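Local coordinates for DUF1425 domain-containing protein (Shewanella loihica, PDB 3O0L), which is of unknown function, belongs to the DUF1425 family and is probably a bacterial lipoprotein that may pair as a two-fold dimer, at the interface of chains A and B. Residues are numbered along the deposited sequence; one frame, centred on the assembly and turned at random. Chains: chain A/B, Uncharacterized protein.

Contact 1: the interface of chains A and B. Residues chain A 7-9, 15; chain B 7, 9, 15, 26, 28, 106.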
loop_
_atom_site.group_PDB
_atom_site.type_symbol
_atom_site.label_atom_id
_atom_site.label_comp_id
_atom_site.label_asym_id
_atom_site.label_seq_id
_atom_site.Cartn_x
_atom_site.Cartn_y
_atom_site.Cartn_z
ATOM N N ILE A 7 -5.539 -2.140 -11.463
ATOM C CA ILE A 7 -5.152 -1.678 -10.179
ATOM C C ILE A 7 -3.689 -1.260 -10.223
ATOM O O ILE A 7 -2.854 -1.974 -10.812
ATOM C CB ILE A 7 -5.256 -2.845 -9.178
ATOM C CG1 ILE A 7 -6.728 -3.188 -8.939
ATOM C CG2 ILE A 7 -4.534 -2.527 -7.869
ATOM C CD1 ILE A 7 -6.918 -4.289 -7.908
HETATM N N MSE A 8 -3.346 -0.165 -9.579
HETATM C CA MSE A 8 -1.935 0.188 -9.412
HETATM C C MSE A 8 -1.697 0.560 -7.958
HETATM O O MSE A 8 -2.456 1.339 -7.368
HETATM C CB MSE A 8 -1.517 1.334 -10.375
HETATM C CG MSE A 8 -0.091 1.822 -10.154
HETATM SE SE MSE A 8 0.483 2.959 -11.598
HETATM C CE MSE A 8 -0.255 4.567 -11.103
ATOM N N ILE A 9 -0.619 0.026 -7.419
ATOM C CA ILE A 9 -0.181 0.229 -6.046
ATOM C C ILE A 9 1.152 0.906 -6.041
ATOM O O ILE A 9 2.055 0.526 -6.803
ATOM C CB ILE A 9 0.003 -1.154 -5.337
ATOM C CG1 ILE A 9 -1.277 -1.981 -5.457
ATOM C CG2 ILE A 9 0.437 -0.977 -3.880
ATOM C CD1 ILE A 9 -0.958 -3.505 -5.516
ATOM N N VAL A 15 -3.266 3.522 -3.717
ATOM C CA VAL A 15 -3.871 2.438 -4.493
ATOM C C VAL A 15 -4.973 3.021 -5.333
ATOM O O VAL A 15 -5.879 3.704 -4.813
ATOM C CB VAL A 15 -4.461 1.305 -3.641
ATOM C CG1 VAL A 15 -5.079 0.227 -4.537
ATOM C CG2 VAL A 15 -3.367 0.677 -2.752
ATOM N N ILE B 7 -11.685 -4.819 -2.390
ATOM C CA ILE B 7 -10.258 -4.650 -2.187
ATOM C C ILE B 7 -9.997 -4.200 -0.747
ATOM O O ILE B 7 -10.790 -3.452 -0.143
ATOM C CB ILE B 7 -9.629 -3.665 -3.227
ATOM C CG1 ILE B 7 -8.107 -3.632 -3.153
ATOM C CG2 ILE B 7 -10.139 -2.269 -3.017
ATOM C CD1 ILE B 7 -7.491 -2.636 -4.143
ATOM N N ILE B 9 -6.700 -2.724 1.626
ATOM C CA ILE B 9 -5.413 -2.083 1.583
ATOM C C ILE B 9 -4.974 -1.910 3.025
ATOM O O ILE B 9 -5.807 -1.563 3.886
ATOM C CB ILE B 9 -5.572 -0.678 0.997
ATOM C CG1 ILE B 9 -6.112 -0.755 -0.407
ATOM C CG2 ILE B 9 -4.265 0.093 0.991
ATOM C CD1 ILE B 9 -6.745 0.591 -0.782
ATOM N N VAL B 15 -2.056 -5.326 -0.403
ATOM C CA VAL B 15 -3.278 -5.082 -1.186
ATOM C C VAL B 15 -3.886 -6.420 -1.561
ATOM O O VAL B 15 -3.211 -7.285 -2.192
ATOM C CB VAL B 15 -2.998 -4.265 -2.446
ATOM C CG1 VAL B 15 -4.328 -4.011 -3.226
ATOM C CG2 VAL B 15 -2.315 -2.981 -2.053
ATOM N N VAL B 26 -0.864 -9.299 -2.356
ATOM C CA VAL B 26 0.546 -9.007 -2.342
ATOM C C VAL B 26 0.831 -7.910 -1.345
ATOM O O VAL B 26 -0.073 -7.206 -0.893
ATOM C CB VAL B 26 1.078 -8.580 -3.756
ATOM C CG1 VAL B 26 0.778 -9.642 -4.777
ATOM C CG2 VAL B 26 0.423 -7.235 -4.187
ATOM N N VAL B 28 3.663 -4.673 -0.962
ATOM C CA VAL B 28 4.711 -3.878 -1.576
ATOM C C VAL B 28 5.350 -3.027 -0.468
ATOM O O VAL B 28 4.655 -2.307 0.252
ATOM C CB VAL B 28 4.159 -2.978 -2.683
ATOM C CG1 VAL B 28 5.314 -2.234 -3.379
ATOM C CG2 VAL B 28 3.327 -3.802 -3.696
ATOM N N VAL B 106 3.391 -0.949 -8.712
ATOM C CA VAL B 106 3.010 -2.304 -9.054
ATOM C C VAL B 106 1.611 -2.263 -9.655
ATOM O O VAL B 106 0.746 -1.504 -9.182
ATOM C CB VAL B 106 3.065 -3.236 -7.807
ATOM C CG1 VAL B 106 2.377 -4.574 -8.129
ATOM C CG2 VAL B 106 4.491 -3.460 -7.346
#

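Contact 2: the interface of chains A and B. Residues chain A 7, 17, 108, 110; chain B 6-7, 17, 110.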
loop_
_atom_site.group_PDB
_atom_site.type_symbol
_atom_site.label_atom_id
_atom_site.label_comp_id
_atom_site.label_asym_id
_atom_site.label_seq_id
_atom_site.Cartn_x
_atom_site.Cartn_y
_atom_site.Cartn_z
ATOM N N ILE A 7 -5.539 -2.140 -11.463
ATOM C CA ILE A 7 -5.152 -1.678 -10.179
ATOM C C ILE A 7 -3.689 -1.260 -10.223
ATOM O O ILE A 7 -2.854 -1.974 -10.812
ATOM C CB ILE A 7 -5.256 -2.845 -9.178
ATOM C CG1 ILE A 7 -6.728 -3.188 -8.939
ATOM C CG2 ILE A 7 -4.534 -2.527 -7.869
ATOM C CD1 ILE A 7 -6.918 -4.289 -7.908
ATOM N N VAL A 17 -7.783 2.085 -8.509
ATOM C CA VAL A 17 -8.575 1.084 -9.199
ATOM C C VAL A 17 -9.317 1.781 -10.327
ATOM O O VAL A 17 -9.958 2.848 -10.122
ATOM C CB VAL A 17 -9.596 0.429 -8.230
ATOM C CG1 VAL A 17 -10.505 -0.581 -8.975
ATOM C CG2 VAL A 17 -8.876 -0.202 -7.047
ATOM N N GLU A 108 -12.754 -1.403 0.471
ATOM C CA GLU A 108 -13.690 -0.726 -0.404
ATOM C C GLU A 108 -14.230 -1.735 -1.382
ATOM O O GLU A 108 -13.568 -2.726 -1.703
ATOM C CB GLU A 108 -13.025 0.441 -1.152
ATOM C CG GLU A 108 -11.775 0.034 -1.901
ATOM C CD GLU A 108 -11.240 1.117 -2.847
ATOM O OE1 GLU A 108 -11.776 1.236 -3.990
ATOM O OE2 GLU A 108 -10.274 1.821 -2.451
ATOM N N ILE A 110 -15.200 -2.764 -5.008
ATOM C CA ILE A 110 -14.914 -2.469 -6.417
ATOM C C ILE A 110 -16.225 -2.701 -7.147
ATOM O O ILE A 110 -16.955 -3.643 -6.808
ATOM C CB ILE A 110 -13.921 -3.479 -7.058
ATOM C CG1 ILE A 110 -12.614 -3.572 -6.281
ATOM C CG2 ILE A 110 -13.653 -3.125 -8.535
ATOM C CD1 ILE A 110 -11.719 -4.668 -6.808
ATOM N N GLY B 6 -14.323 -6.858 -3.888
ATOM C CA GLY B 6 -13.694 -5.953 -2.950
ATOM C C GLY B 6 -12.199 -5.920 -2.944
ATOM O O GLY B 6 -11.543 -6.831 -3.424
ATOM N N ILE B 7 -11.685 -4.819 -2.390
ATOM C CA ILE B 7 -10.258 -4.650 -2.187
ATOM C C ILE B 7 -9.997 -4.200 -0.747
ATOM O O ILE B 7 -10.790 -3.452 -0.143
ATOM C CB ILE B 7 -9.629 -3.665 -3.227
ATOM C CG1 ILE B 7 -8.107 -3.632 -3.153
ATOM C CG2 ILE B 7 -10.139 -2.269 -3.017
ATOM C CD1 ILE B 7 -7.491 -2.636 -4.143
ATOM N N VAL B 17 -7.244 -8.332 -3.371
ATOM C CA VAL B 17 -8.399 -8.194 -4.218
ATOM C C VAL B 17 -9.121 -9.543 -4.306
ATOM O O VAL B 17 -8.513 -10.572 -4.453
ATOM C CB VAL B 17 -8.040 -7.735 -5.647
ATOM C CG1 VAL B 17 -9.318 -7.488 -6.471
ATOM C CG2 VAL B 17 -7.214 -6.509 -5.620
ATOM N N ILE B 110 -7.614 -6.697 -13.248
ATOM C CA ILE B 110 -8.607 -7.433 -12.504
ATOM C C ILE B 110 -9.688 -7.848 -13.469
ATOM O O ILE B 110 -9.853 -7.272 -14.550
ATOM C CB ILE B 110 -9.173 -6.664 -11.300
ATOM C CG1 ILE B 110 -10.014 -5.469 -11.738
ATOM C CG2 ILE B 110 -8.040 -6.214 -10.350
ATOM C CD1 ILE B 110 -10.125 -4.385 -10.615
#

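Contact 1: the interface of chains A and B
A:Ile9 meets B:Val106 along the backbone and B:Val15 through its side chain, so that one residue of strand 5-10 serves both the sheet and the apolar layer on its face. The two strands run antiparallel: A:Ile9 N gives its hydrogen to B:Val106 O at 2.7 Å, and B:Val106 N returns a bond to A:Ile9 O at 2.8 Å. Strand 5-10 of chain A thereby pairs with strand 101-110 of chain B.

The packed part lies where the side chains of A:Val15 and B:Val15 interlock with the isoleucines of the partner. A:Ile9 carries CG1 anti to its own carbonyl carbon (chi1 -54°), which points the longer branch at B:Val15; the two side chains come tip to tip, with CG1 of A:Ile9 3.7 Å from CG2 of B:Val15 and CD1 reaching CB of the same valine. The twin repeats this with the chains exchanged, CD1 of B:Ile9 standing 3.7 Å from CB of A:Val15. Between the two pairs, A:Val15 and B:Val15 slide past each other in opposite directions, their CG2 methyls 3.9 Å apart near the middle of the patch. B:Ile7 extends this layer by setting its CD1 against CG1 of A:Val15, and its tip also faces that of A:Ile7.

Towards the flank the contact is looser. B:Val28 crosses A:Ile9 obliquely and offers one methyl, CG2, to CG2 of the isoleucine at 4.0 Å, while B:Val26 makes a still more distant approach to CD1; both lose little surface to chain A. The selenomethionine A:Met8, next along the strand, has its side chain turned away from this apolar layer and hides essentially no surface. Its CG nevertheless passes 3.6 Å from B:Val106 O, the carbonyl oxygen that accepts the bond from A:Ile9 N.

Contact 2: the interface of chains A and B
A:Glu108 and B:Ile7 pair as antiparallel strand residues, B:Ile7 N donating to A:Glu108 O at 2.9 Å in a nearly straight bond (175° at H) and A:Glu108 N donating to B:Ile7 O at the same length. The side chains of the pair lie side by side and point the same way. A:Glu108 holds CG between its backbone N and carbonyl carbon (chi1 54°), and the chain runs on extended, bringing carboxylate carbon CD to 3.6 Å from CG2 of B:Ile7; the still shorter approach of CG to that methyl is doubtful. An alanine in place of A:Glu108 would probably keep the backbone pairing but leave CG2 of B:Ile7 without the neighbouring carboxylate end, opening a gap beside that methyl.

Across the patch, A:Ile7 enters between two side chains of chain B. It comes tip to tip with B:Val17 and crosses B:Ile110 at about a right angle; its CD1 is 3.2 Å from CG2 of B:Val17 and 3.3 Å from CG2 of B:Ile110, both tighter than ordinary van der Waals contact. The two-fold twin of the isoleucine–valine contact is more relaxed: A:Val17 and B:Ile7 slide past each other, with A:Val17 CG2 4.0 Å from B:Ile7 CD1. A:Ile110 also crosses B:Val17 at about a right angle, its CD1 methyl 3.7 Å from CG1 of the valine.

The C-alpha centres of contact 1 and contact 2 are about 8 Å apart, and the two share A:Ile7 and B:Ile7. Both draw on strands 5-10 and 14-19 of chain A with their counterparts 6-10 and 14-19 of chain B, and on the C-terminal strand that each chain offers to its partner. Contact 1 shows this pairing from the chain A side and contact 2 from the chain B side, so the exchange is reciprocal and two-fold. Together they form a continuous apolar layer flanked by sheet pairing, which is consistent with a dimer, although the structure alone does not show its state in the cell.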